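Local coordinates for protein aldehyde dehydrogenase (PDB 3I44) that probably catalyses the NAD(P)+-dependent oxidation of aldehydes to carboxylic acids, as in other members of the aldehyde dehydrogenase family, at residues T179-P184 and M243-G248; S129-N134 and P174-T179; I435-Q438 and K442-R445. The protein carries 1 engineered substitution. One frame throughout, in Å; residues are numbered along the deposited sequence.

In the fold
The three contacts illustrate how interaction chemistry changes with place in an alpha/beta fold. Contacts 1 and 2 are neighbours, their centres about 11 Å apart, and both use helix 174-188: contact 2 sets its first turns against helix 117-141, and contact 1 ties the next turn to strand 243-247. They share Thr179, and Leu180 packs on His131. Contact 1 is buried and rests on a lysine ammonium group, whereas contact 2 is partly buried and relies on ring-edge and methyl packing. Contact 3, its centre about 30 Å from that of contact 2, is buried in the other large sheet, formed by a thiol, a serine, an isoleucine and the methylene part of a lysine whose charge is paired outside it.

Contact 1: T179-P184 and M243-G248; sequences TLKVIP and MISFTG
Lys181 reaches from helix 174-188 to strand 243-247 and meets Ser245 and Thr247, two strand residues whose side chains emerge on the same face. Polar bonding dominates. Lys181 NZ donates to Ser245 OG at 2.7 Å and to Thr247 OG1 at 2.8 Å. Ser245 OG and Thr247 OG1 lie on nearly opposite sides of Lys181 NZ, subtending 159° there, far wider than the tetrahedral spacing of its protons. The bond to the threonine is the poorly directed one of the two: Thr247 OG1 stands abreast of the Lys181 CE-NZ bond, at 87°, and only 3.1 Å from Lys181 CE. A salt bridge from NZ to Glu479 adds a third partner, so this buried charge is probably well compensated.

Van der Waals contact is secondary. The lysine chain runs extended as far as CE and bends only at its last torsion (chi4 -68°), and on the way Lys181 CD passes 3.4 Å from Ser245 OG.

This is helix-on-sheet packing in the Rossmann-like domain that in this family binds the nicotinamide cofactor. Strand 243-247 lies in the sheet between the parallel strands 156-168 and 266-270, while helix 174-188 is backed by helix 117-141 through Thr179, Leu180, Ile183 and Pro184.

Contact 2: S129-N134 and P174-T179; sequences SSHIRN and PMNQVT
His131 and Asn176 are brought together by their first torsions: the histidine CG lies anti to its carbonyl carbon (chi1 -68°), swinging the imidazole across the gap, while the asparagine CG is anti to the backbone N, which carries the amide to meet it. The setting is the packing of two helices, 117-141 and 174-188, whose segments 129-134 and 174-179 run at 20° to each other, their axes approaching to 9.2 Å. The second helix follows strand 156-168 and a Pro-Trp-Asn sequence, as in relatives of this enzyme.

Ring and amide planes are turned 60° from each other, and the amide comes up at the edge of the imidazole. His131 NE2 and Asn176 ND2 are modelled 2.6 Å apart, a short approach whose angle does not suit a hydrogen bond, so its polar character is doubtful. Asn176 ND2 also makes a weak bond to Thr127, one turn before His131 on the same helix.

Thr179 approaches another part of the same ring edge, its OG1 lying near the imidazole plane 3.6 Å from His131 CD2. That hydroxyl also turns back on its own helix, within hydrogen-bonding distance of two carbonyl oxygens, Met175 O (2.8 Å) and Asn176 O (3.1 Å), but has a single proton to offer. The other branch of Thr179 is apolar: Ile132 CD1 meets Thr179 CG2 at 4.2 Å.

Contact 3: I435-Q438 and K442-R445; sequences IQSQ and KCRR
Ile435, near the end of strand 432-436, turns its side chain to helix 440-449 and lies against Cys443. Its two branches do different things: Ile435 CD1 approaches the main chain, 3.9 Å from Cys443 O, while Ile435 CG2 faces the sulfur, 4.4 Å from Cys443 SG. The same side chain also packs on Ile446 and Ala447 farther along the helix, and on Val455 of the next strand.

Gln436 points the other way, and its amide is held by Asn277 and Arg290. The strand opens a beta-alpha-beta unit, in which strand 432-436 leads into helix 440-449 and then into the parallel strand 454-457, at one edge of the large sheet of what in this family is the catalytic domain.

Ser437 faces the helix again. Ser437 O, already an acceptor for Asn458, lies 3.1 Å from Cys443 SG and close to the prolongation of the Cys443 CB-SG bond, at 158°. A thiol hydrogen leaves sulfur at roughly a right angle to that bond, so it would not point at this oxygen. Ser437 CB covers the sulfur as well, at 3.9 Å. With OG anti to the backbone N (chi1 168°), the hydroxyl comes alongside the lysine chain, 3.4 Å from Lys442 CE. Its hydrogen bonds include those with Asp282 and the backbone N of Asp439. Lys442, kinked at chi3 (67°), carries its ammonium group to the other carboxylate oxygen of Asp282, and one aspartate thus ties the loop after the strand to the helix.

Gln438 leaves the interface and gives its amide NE2 to the carbonyl oxygen of Asp282, while on the helix Arg444 turns outward to the terminal carboxylate of Trp497 of the second subunit.

Contact 1: T179-P184 and M243-G248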
ATOM      1  N   THR A 179      -0.728  20.322   5.460  1.00 18.28           N
ATOM      2  CA  THR A 179      -0.356  20.696   4.096  1.00 18.21           C
ATOM      3  C   THR A 179       0.134  19.507   3.284  1.00 17.90           C
ATOM      4  O   THR A 179      -0.206  19.394   2.124  1.00 18.64           O
ATOM      5  CB  THR A 179       0.678  21.855   4.035  1.00 17.91           C
ATOM      6  OG1 THR A 179       1.885  21.498   4.718  1.00 17.63           O
ATOM      7  CG2 THR A 179       0.119  23.112   4.638  1.00 17.90           C
ATOM      8  N   LEU A 180       0.891  18.614   3.906  1.00 18.28           N
ATOM      9  CA  LEU A 180       1.332  17.373   3.255  1.00 18.82           C
ATOM     10  C   LEU A 180       0.177  16.492   2.766  1.00 19.39           C
ATOM     11  O   LEU A 180       0.385  15.695   1.867  1.00 20.91           O
ATOM     12  CB  LEU A 180       2.248  16.559   4.158  1.00 18.33           C
ATOM     13  CG  LEU A 180       3.704  17.053   4.228  1.00 18.51           C
ATOM     14  CD1 LEU A 180       4.460  16.226   5.298  1.00 16.15           C
ATOM     15  CD2 LEU A 180       4.464  17.086   2.852  1.00 15.78           C
ATOM     16  N   LYS A 181      -1.020  16.631   3.332  1.00 18.44           N
ATOM     17  CA  LYS A 181      -2.129  15.811   2.914  1.00 18.21           C
ATOM     18  C   LYS A 181      -3.115  16.547   2.029  1.00 18.50           C
ATOM     19  O   LYS A 181      -3.512  16.014   1.028  1.00 18.78           O
ATOM     20  CB  LYS A 181      -2.852  15.237   4.133  1.00 18.26           C
ATOM     21  CG  LYS A 181      -1.951  14.306   4.954  1.00 18.84           C
ATOM     22  CD  LYS A 181      -2.764  13.637   6.067  1.00 19.55           C
ATOM     23  CE  LYS A 181      -1.853  12.985   7.073  1.00 18.24           C
ATOM     24  NZ  LYS A 181      -1.115  11.786   6.508  1.00 18.45           N
ATOM     25  N   VAL A 182      -3.509  17.761   2.397  1.00 18.25           N
ATOM     26  CA  VAL A 182      -4.610  18.427   1.701  1.00 18.54           C
ATOM     27  C   VAL A 182      -4.184  18.918   0.306  1.00 19.00           C
ATOM     28  O   VAL A 182      -4.954  18.845  -0.636  1.00 19.55           O
ATOM     29  CB  VAL A 182      -5.141  19.625   2.505  1.00 17.33           C
ATOM     30  CG1 VAL A 182      -6.095  20.444   1.665  1.00 18.16           C
ATOM     31  CG2 VAL A 182      -5.808  19.139   3.814  1.00 16.81           C
ATOM     32  N   ILE A 183      -2.974  19.459   0.194  1.00 19.58           N
ATOM     33  CA  ILE A 183      -2.491  20.001  -1.076  1.00 18.92           C
ATOM     34  C   ILE A 183      -2.364  18.936  -2.162  1.00 18.30           C
ATOM     35  O   ILE A 183      -2.855  19.154  -3.240  1.00 17.22           O
ATOM     36  CB  ILE A 183      -1.177  20.820  -0.904  1.00 18.89           C
ATOM     37  CG1 ILE A 183      -1.406  21.975   0.074  1.00 19.56           C
ATOM     38  CG2 ILE A 183      -0.646  21.303  -2.258  1.00 20.21           C
ATOM     39  CD1 ILE A 183      -2.497  23.034  -0.334  1.00 18.17           C
ATOM     40  N   PRO A 184      -1.705  17.783  -1.906  1.00 18.53           N
ATOM     41  CA  PRO A 184      -1.629  16.823  -3.029  1.00 18.93           C
ATOM     42  C   PRO A 184      -3.006  16.208  -3.375  1.00 20.41           C
ATOM     43  O   PRO A 184      -3.255  15.867  -4.542  1.00 20.50           O
ATOM     44  CB  PRO A 184      -0.613  15.771  -2.546  1.00 18.80           C
ATOM     45  CG  PRO A 184      -0.583  15.908  -1.064  1.00 18.80           C
ATOM     46  CD  PRO A 184      -0.848  17.372  -0.784  1.00 19.67           C
ATOM     47  N   MET A 243      -9.652   6.035   0.368  1.00 22.20           N
ATOM     48  CA  MET A 243      -8.312   6.110   0.930  1.00 21.85           C
ATOM     49  C   MET A 243      -8.312   6.821   2.244  1.00 22.05           C
ATOM     50  O   MET A 243      -9.089   7.747   2.446  1.00 22.38           O
ATOM     51  CB  MET A 243      -7.398   6.876  -0.029  1.00 22.47           C
ATOM     52  CG  MET A 243      -6.084   7.319   0.578  1.00 24.03           C
ATOM     53  SD  MET A 243      -5.128   8.021  -0.693  1.00 30.06           S
ATOM     54  CE  MET A 243      -3.605   8.498   0.215  1.00 23.15           C
ATOM     55  N   ILE A 244      -7.418   6.394   3.135  1.00 21.89           N
ATOM     56  CA  ILE A 244      -7.157   7.091   4.378  1.00 22.45           C
ATOM     57  C   ILE A 244      -5.674   7.434   4.450  1.00 21.39           C
ATOM     58  O   ILE A 244      -4.836   6.525   4.331  1.00 20.53           O
ATOM     59  CB  ILE A 244      -7.453   6.242   5.614  1.00 23.34           C
ATOM     60  CG1 ILE A 244      -8.942   6.010   5.712  1.00 26.38           C
ATOM     61  CG2 ILE A 244      -7.014   6.997   6.900  1.00 23.59           C
ATOM     62  CD1 ILE A 244      -9.723   7.247   6.016  1.00 31.21           C
ATOM     63  N   SER A 245      -5.387   8.729   4.647  1.00 20.23           N
ATOM     64  CA  SER A 245      -4.044   9.208   4.939  1.00 20.68           C
ATOM     65  C   SER A 245      -3.960   9.571   6.410  1.00 20.52           C
ATOM     66  O   SER A 245      -4.625  10.486   6.857  1.00 19.33           O
ATOM     67  CB  SER A 245      -3.661  10.403   4.068  1.00 19.91           C
ATOM     68  OG  SER A 245      -2.304  10.714   4.305  1.00 20.36           O
ATOM     69  N   PHE A 246      -3.104   8.866   7.147  1.00 20.19           N
ATOM     70  CA  PHE A 246      -3.030   9.031   8.585  1.00 20.74           C
ATOM     71  C   PHE A 246      -1.600   9.282   9.072  1.00 19.76           C
ATOM     72  O   PHE A 246      -0.681   8.600   8.689  1.00 18.69           O
ATOM     73  CB  PHE A 246      -3.617   7.783   9.292  1.00 20.58           C
ATOM     74  CG  PHE A 246      -3.405   7.763  10.786  1.00 20.51           C
ATOM     75  CD1 PHE A 246      -4.355   8.285  11.637  1.00 20.82           C
ATOM     76  CD2 PHE A 246      -2.265   7.219  11.330  1.00 19.82           C
ATOM     77  CE1 PHE A 246      -4.157   8.268  13.011  1.00 22.91           C
ATOM     78  CE2 PHE A 246      -2.066   7.186  12.685  1.00 21.69           C
ATOM     79  CZ  PHE A 246      -3.002   7.737  13.528  1.00 23.72           C
ATOM     80  N   THR A 247      -1.450  10.300   9.894  1.00 20.14           N
ATOM     81  CA  THR A 247      -0.190  10.584  10.585  1.00 20.18           C
ATOM     82  C   THR A 247      -0.484  10.547  12.090  1.00 20.32           C
ATOM     83  O   THR A 247      -1.416  11.190  12.554  1.00 18.70           O
ATOM     84  CB  THR A 247       0.336  11.966  10.193  1.00 20.52           C
ATOM     85  OG1 THR A 247       0.587  11.974   8.779  1.00 20.68           O
ATOM     86  CG2 THR A 247       1.609  12.315  10.955  1.00 19.87           C
ATOM     87  N   GLY A 248       0.287   9.755  12.818  1.00 21.80           N
ATOM     88  CA  GLY A 248       0.043   9.551  14.257  1.00 22.93           C
ATOM     89  C   GLY A 248       0.832   8.393  14.841  1.00 23.04           C
ATOM     90  O   GLY A 248       1.843   8.007  14.294  1.00 23.22           O
TER

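Contact 2: S129-N134 and P174-T179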
ATOM      1  N   SER A 129       4.280  26.447   4.237  1.00 21.34           N
ATOM      2  CA  SER A 129       4.460  27.181   2.993  0.50 21.35           C
ATOM      3  C   SER A 129       5.495  26.474   2.112  1.00 20.72           C
ATOM      4  O   SER A 129       5.310  26.396   0.902  1.00 21.61           O
ATOM      5  CB  SER A 129       4.831  28.648   3.242  0.50 21.25           C
ATOM      6  OG  SER A 129       5.624  28.789   4.411  0.50 22.06           O
ATOM      7  N   SER A 130       6.553  25.939   2.712  1.00 20.20           N
ATOM      8  CA  SER A 130       7.581  25.213   1.959  0.50 19.71           C
ATOM      9  C   SER A 130       7.019  23.952   1.279  1.00 20.15           C
ATOM     10  O   SER A 130       7.340  23.643   0.125  1.00 21.01           O
ATOM     11  CB  SER A 130       8.747  24.845   2.866  0.50 19.85           C
ATOM     12  OG  SER A 130       9.662  24.026   2.179  0.50 17.35           O
ATOM     13  N   HIS A 131       6.171  23.215   1.981  1.00 19.80           N
ATOM     14  CA  HIS A 131       5.510  22.055   1.368  1.00 20.36           C
ATOM     15  C   HIS A 131       4.595  22.481   0.213  1.00 19.73           C
ATOM     16  O   HIS A 131       4.644  21.895  -0.843  1.00 19.14           O
ATOM     17  CB  HIS A 131       4.704  21.268   2.391  1.00 20.37           C
ATOM     18  CG  HIS A 131       5.546  20.578   3.417  1.00 21.51           C
ATOM     19  ND1 HIS A 131       6.823  20.147   3.153  1.00 24.57           N
ATOM     20  CD2 HIS A 131       5.272  20.196   4.681  1.00 22.04           C
ATOM     21  CE1 HIS A 131       7.315  19.559   4.230  1.00 24.09           C
ATOM     22  NE2 HIS A 131       6.390  19.569   5.165  1.00 23.07           N
ATOM     23  N   ILE A 132       3.790  23.508   0.411  1.00 20.06           N
ATOM     24  CA  ILE A 132       2.939  23.995  -0.640  1.00 20.07           C
ATOM     25  C   ILE A 132       3.767  24.304  -1.891  1.00 20.84           C
ATOM     26  O   ILE A 132       3.429  23.837  -2.977  1.00 21.96           O
ATOM     27  CB  ILE A 132       2.130  25.237  -0.226  1.00 20.59           C
ATOM     28  CG1 ILE A 132       1.099  24.857   0.852  1.00 21.25           C
ATOM     29  CG2 ILE A 132       1.430  25.759  -1.458  1.00 20.45           C
ATOM     30  CD1 ILE A 132       0.431  25.992   1.571  1.00 19.13           C
ATOM     31  N   ARG A 133       4.841  25.066  -1.740  1.00 21.14           N
ATOM     32  CA  ARG A 133       5.699  25.423  -2.885  0.50 21.51           C
ATOM     33  C   ARG A 133       6.319  24.200  -3.557  1.00 21.39           C
ATOM     34  O   ARG A 133       6.482  24.188  -4.781  1.00 20.52           O
ATOM     35  CB  ARG A 133       6.825  26.392  -2.465  0.50 21.46           C
ATOM     36  CG  ARG A 133       6.320  27.745  -1.955  0.50 21.75           C
ATOM     37  CD  ARG A 133       7.455  28.781  -1.760  0.50 21.23           C
ATOM     38  NE  ARG A 133       8.623  28.169  -1.149  0.50 18.90           N
ATOM     39  CZ  ARG A 133       8.856  28.167   0.148  0.50 17.22           C
ATOM     40  NH1 ARG A 133       8.012  28.779   0.973  0.50 16.05           N
ATOM     41  NH2 ARG A 133       9.921  27.527   0.610  0.50 16.65           N
ATOM     42  N   ASN A 134       6.711  23.214  -2.757  1.00 21.55           N
ATOM     43  CA  ASN A 134       7.309  22.021  -3.314  1.00 21.21           C
ATOM     44  C   ASN A 134       6.290  21.150  -4.100  1.00 21.15           C
ATOM     45  O   ASN A 134       6.652  20.516  -5.108  1.00 21.33           O
ATOM     46  CB  ASN A 134       8.063  21.244  -2.254  1.00 21.36           C
ATOM     47  CG  ASN A 134       9.399  21.905  -1.883  1.00 25.39           C
ATOM     48  OD1 ASN A 134      10.123  22.400  -2.731  1.00 28.09           O
ATOM     49  ND2 ASN A 134       9.731  21.866  -0.617  1.00 29.74           N
ATOM     50  N   PRO A 174       1.419  20.497  13.277  1.00 20.37           N
ATOM     51  CA  PRO A 174       0.087  20.461  12.642  1.00 21.14           C
ATOM     52  C   PRO A 174       0.015  20.942  11.171  1.00 21.32           C
ATOM     53  O   PRO A 174      -0.587  20.265  10.363  1.00 21.44           O
ATOM     54  CB  PRO A 174      -0.776  21.333  13.567  1.00 21.55           C
ATOM     55  CG  PRO A 174       0.185  22.031  14.517  1.00 20.49           C
ATOM     56  CD  PRO A 174       1.416  21.177  14.583  1.00 20.03           C
ATOM     57  N   MET A 175       0.597  22.088  10.829  1.00 22.21           N
ATOM     58  CA  MET A 175       0.511  22.614   9.472  1.00 22.38           C
ATOM     59  C   MET A 175       1.441  21.866   8.538  1.00 23.09           C
ATOM     60  O   MET A 175       1.117  21.728   7.359  1.00 23.29           O
ATOM     61  CB  MET A 175       0.832  24.112   9.390  1.00 23.94           C
ATOM     62  CG  MET A 175      -0.343  25.035   9.509  1.00 24.36           C
ATOM     63  SD  MET A 175      -1.775  24.589   8.536  1.00 27.56           S
ATOM     64  CE  MET A 175      -2.739  23.761   9.797  1.00 24.17           C
ATOM     65  N   ASN A 176       2.574  21.380   9.052  1.00 23.00           N
ATOM     66  CA  ASN A 176       3.402  20.480   8.285  1.00 24.77           C
ATOM     67  C   ASN A 176       2.525  19.301   7.774  1.00 24.67           C
ATOM     68  O   ASN A 176       2.414  19.059   6.567  1.00 24.31           O
ATOM     69  CB  ASN A 176       4.549  19.961   9.174  1.00 25.49           C
ATOM     70  CG  ASN A 176       5.544  19.112   8.425  1.00 29.55           C
ATOM     71  OD1 ASN A 176       5.532  17.861   8.499  1.00 34.68           O
ATOM     72  ND2 ASN A 176       6.471  19.777   7.752  1.00 36.58           N
ATOM     73  N   GLN A 177       1.840  18.645   8.717  1.00 23.38           N
ATOM     74  CA  GLN A 177       1.092  17.432   8.454  1.00 22.89           C
ATOM     75  C   GLN A 177      -0.195  17.686   7.652  1.00 21.92           C
ATOM     76  O   GLN A 177      -0.516  16.903   6.766  1.00 22.48           O
ATOM     77  CB  GLN A 177       0.878  16.681   9.796  1.00 23.17           C
ATOM     78  CG  GLN A 177       2.229  16.273  10.440  1.00 25.99           C
ATOM     79  CD  GLN A 177       2.230  16.234  11.991  1.00 31.20           C
ATOM     80  OE1 GLN A 177       1.445  16.937  12.659  1.00 34.86           O
ATOM     81  NE2 GLN A 177       3.112  15.387  12.566  1.00 32.76           N
ATOM     82  N   VAL A 178      -0.891  18.795   7.902  1.00 20.30           N
ATOM     83  CA  VAL A 178      -2.084  19.138   7.137  1.00 19.77           C
ATOM     84  C   VAL A 178      -1.742  19.489   5.680  1.00 20.00           C
ATOM     85  O   VAL A 178      -2.386  18.982   4.763  1.00 20.55           O
ATOM     86  CB  VAL A 178      -2.884  20.302   7.788  1.00 19.85           C
ATOM     87  CG1 VAL A 178      -3.933  20.856   6.840  1.00 19.86           C
ATOM     88  CG2 VAL A 178      -3.510  19.831   9.113  1.00 18.25           C
ATOM     89  N   THR A 179      -0.728  20.322   5.460  1.00 18.28           N
ATOM     90  CA  THR A 179      -0.356  20.696   4.096  1.00 18.21           C
ATOM     91  C   THR A 179       0.134  19.507   3.284  1.00 17.90           C
ATOM     92  O   THR A 179      -0.206  19.394   2.124  1.00 18.64           O
ATOM     93  CB  THR A 179       0.678  21.855   4.035  1.00 17.91           C
ATOM     94  OG1 THR A 179       1.885  21.498   4.718  1.00 17.63           O
ATOM     95  CG2 THR A 179       0.119  23.112   4.638  1.00 17.90           C
TER

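Contact 3: I435-Q438 and K442-R445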
ATOM      1  N   ILE A 435      23.778   9.794  10.564  1.00 20.71           N
ATOM      2  CA  ILE A 435      25.193   9.311  10.593  1.00 20.34           C
ATOM      3  C   ILE A 435      26.085  10.517  10.518  1.00 20.82           C
ATOM      4  O   ILE A 435      25.890  11.379   9.646  1.00 19.26           O
ATOM      5  CB  ILE A 435      25.526   8.413   9.399  1.00 21.35           C
ATOM      6  CG1 ILE A 435      24.573   7.208   9.317  1.00 21.96           C
ATOM      7  CG2 ILE A 435      27.005   7.907   9.443  1.00 20.79           C
ATOM      8  CD1 ILE A 435      24.606   6.484   7.950  1.00 21.14           C
ATOM      9  N   GLN A 436      27.043  10.610  11.452  1.00 21.07           N
ATOM     10  CA  GLN A 436      28.040  11.663  11.441  1.00 21.18           C
ATOM     11  C   GLN A 436      29.440  11.089  11.325  1.00 21.91           C
ATOM     12  O   GLN A 436      29.925  10.400  12.243  1.00 21.32           O
ATOM     13  CB  GLN A 436      27.932  12.534  12.689  1.00 22.09           C
ATOM     14  CG  GLN A 436      26.521  12.723  13.209  1.00 20.37           C
ATOM     15  CD  GLN A 436      25.546  13.361  12.219  1.00 21.21           C
ATOM     16  OE1 GLN A 436      25.871  14.307  11.480  1.00 22.25           O
ATOM     17  NE2 GLN A 436      24.299  12.879  12.265  1.00 18.85           N
ATOM     18  N   SER A 437      30.077  11.342  10.177  1.00 22.74           N
ATOM     19  CA  SER A 437      31.491  11.003   9.973  1.00 23.24           C
ATOM     20  C   SER A 437      32.059  11.775   8.788  1.00 23.90           C
ATOM     21  O   SER A 437      31.381  11.976   7.769  1.00 22.29           O
ATOM     22  CB  SER A 437      31.663   9.510   9.710  1.00 24.30           C
ATOM     23  OG  SER A 437      32.972   9.191   9.229  1.00 23.48           O
ATOM     24  N   GLN A 438      33.308  12.215   8.922  1.00 24.11           N
ATOM     25  CA  GLN A 438      33.966  12.908   7.810  1.00 24.50           C
ATOM     26  C   GLN A 438      34.530  11.941   6.781  1.00 25.29           C
ATOM     27  O   GLN A 438      34.995  12.399   5.744  1.00 24.66           O
ATOM     28  CB  GLN A 438      35.011  13.918   8.323  1.00 24.60           C
ATOM     29  CG  GLN A 438      34.315  15.124   8.879  1.00 23.83           C
ATOM     30  CD  GLN A 438      35.243  16.114   9.508  1.00 24.94           C
ATOM     31  OE1 GLN A 438      35.444  17.192   8.964  1.00 24.45           O
ATOM     32  NE2 GLN A 438      35.776  15.783  10.676  1.00 21.73           N
ATOM     33  N   LYS A 442      32.898   5.575   4.738  1.00 24.16           N
ATOM     34  CA  LYS A 442      32.269   5.025   5.927  1.00 24.76           C
ATOM     35  C   LYS A 442      30.772   5.466   6.015  1.00 24.11           C
ATOM     36  O   LYS A 442      29.870   4.678   6.297  1.00 23.36           O
ATOM     37  CB  LYS A 442      33.089   5.419   7.160  1.00 25.13           C
ATOM     38  CG  LYS A 442      32.685   4.659   8.409  1.00 27.88           C
ATOM     39  CD  LYS A 442      33.782   4.652   9.466  1.00 30.88           C
ATOM     40  CE  LYS A 442      34.017   6.062  10.017  1.00 31.70           C
ATOM     41  NZ  LYS A 442      35.246   5.990  10.801  1.00 31.23           N
ATOM     42  N   CYS A 443      30.506   6.718   5.713  1.00 24.22           N
ATOM     43  CA  CYS A 443      29.127   7.193   5.630  1.00 24.31           C
ATOM     44  C   CYS A 443      28.300   6.325   4.682  1.00 24.64           C
ATOM     45  O   CYS A 443      27.170   5.960   5.001  1.00 24.15           O
ATOM     46  CB  CYS A 443      29.057   8.664   5.196  1.00 24.19           C
ATOM     47  SG  CYS A 443      29.601   9.828   6.449  1.00 23.97           S
ATOM     48  N   ARG A 444      28.873   5.986   3.533  1.00 24.73           N
ATOM     49  CA  ARG A 444      28.165   5.217   2.532  1.00 24.84           C
ATOM     50  C   ARG A 444      27.898   3.796   2.992  1.00 24.67           C
ATOM     51  O   ARG A 444      26.778   3.320   2.842  1.00 24.41           O
ATOM     52  CB  ARG A 444      28.927   5.210   1.212  1.00 24.75           C
ATOM     53  CG  ARG A 444      28.844   6.512   0.492  1.00 24.57           C
ATOM     54  CD  ARG A 444      29.734   6.499  -0.728  1.00 24.49           C
ATOM     55  NE  ARG A 444      29.532   7.683  -1.547  1.00 24.81           N
ATOM     56  CZ  ARG A 444      30.035   7.834  -2.768  1.00 25.92           C
ATOM     57  NH1 ARG A 444      30.799   6.892  -3.297  1.00 28.16           N
ATOM     58  NH2 ARG A 444      29.773   8.923  -3.463  1.00 26.11           N
ATOM     59  N   ARG A 445      28.909   3.129   3.535  1.00 24.42           N
ATOM     60  CA  ARG A 445      28.733   1.776   4.086  1.00 25.82           C
ATOM     61  C   ARG A 445      27.619   1.713   5.127  1.00 25.19           C
ATOM     62  O   ARG A 445      26.768   0.822   5.076  1.00 25.91           O
ATOM     63  CB  ARG A 445      29.996   1.253   4.779  1.00 26.59           C
ATOM     64  CG  ARG A 445      31.163   0.969   3.914  1.00 29.06           C
ATOM     65  CD  ARG A 445      32.215   0.083   4.667  1.00 30.15           C
ATOM     66  NE  ARG A 445      32.876   0.813   5.763  1.00 31.66           N
ATOM     67  CZ  ARG A 445      33.919   1.631   5.626  1.00 28.91           C
ATOM     68  NH1 ARG A 445      34.447   1.881   4.443  1.00 29.47           N
ATOM     69  NH2 ARG A 445      34.417   2.235   6.683  1.00 29.92           N
TER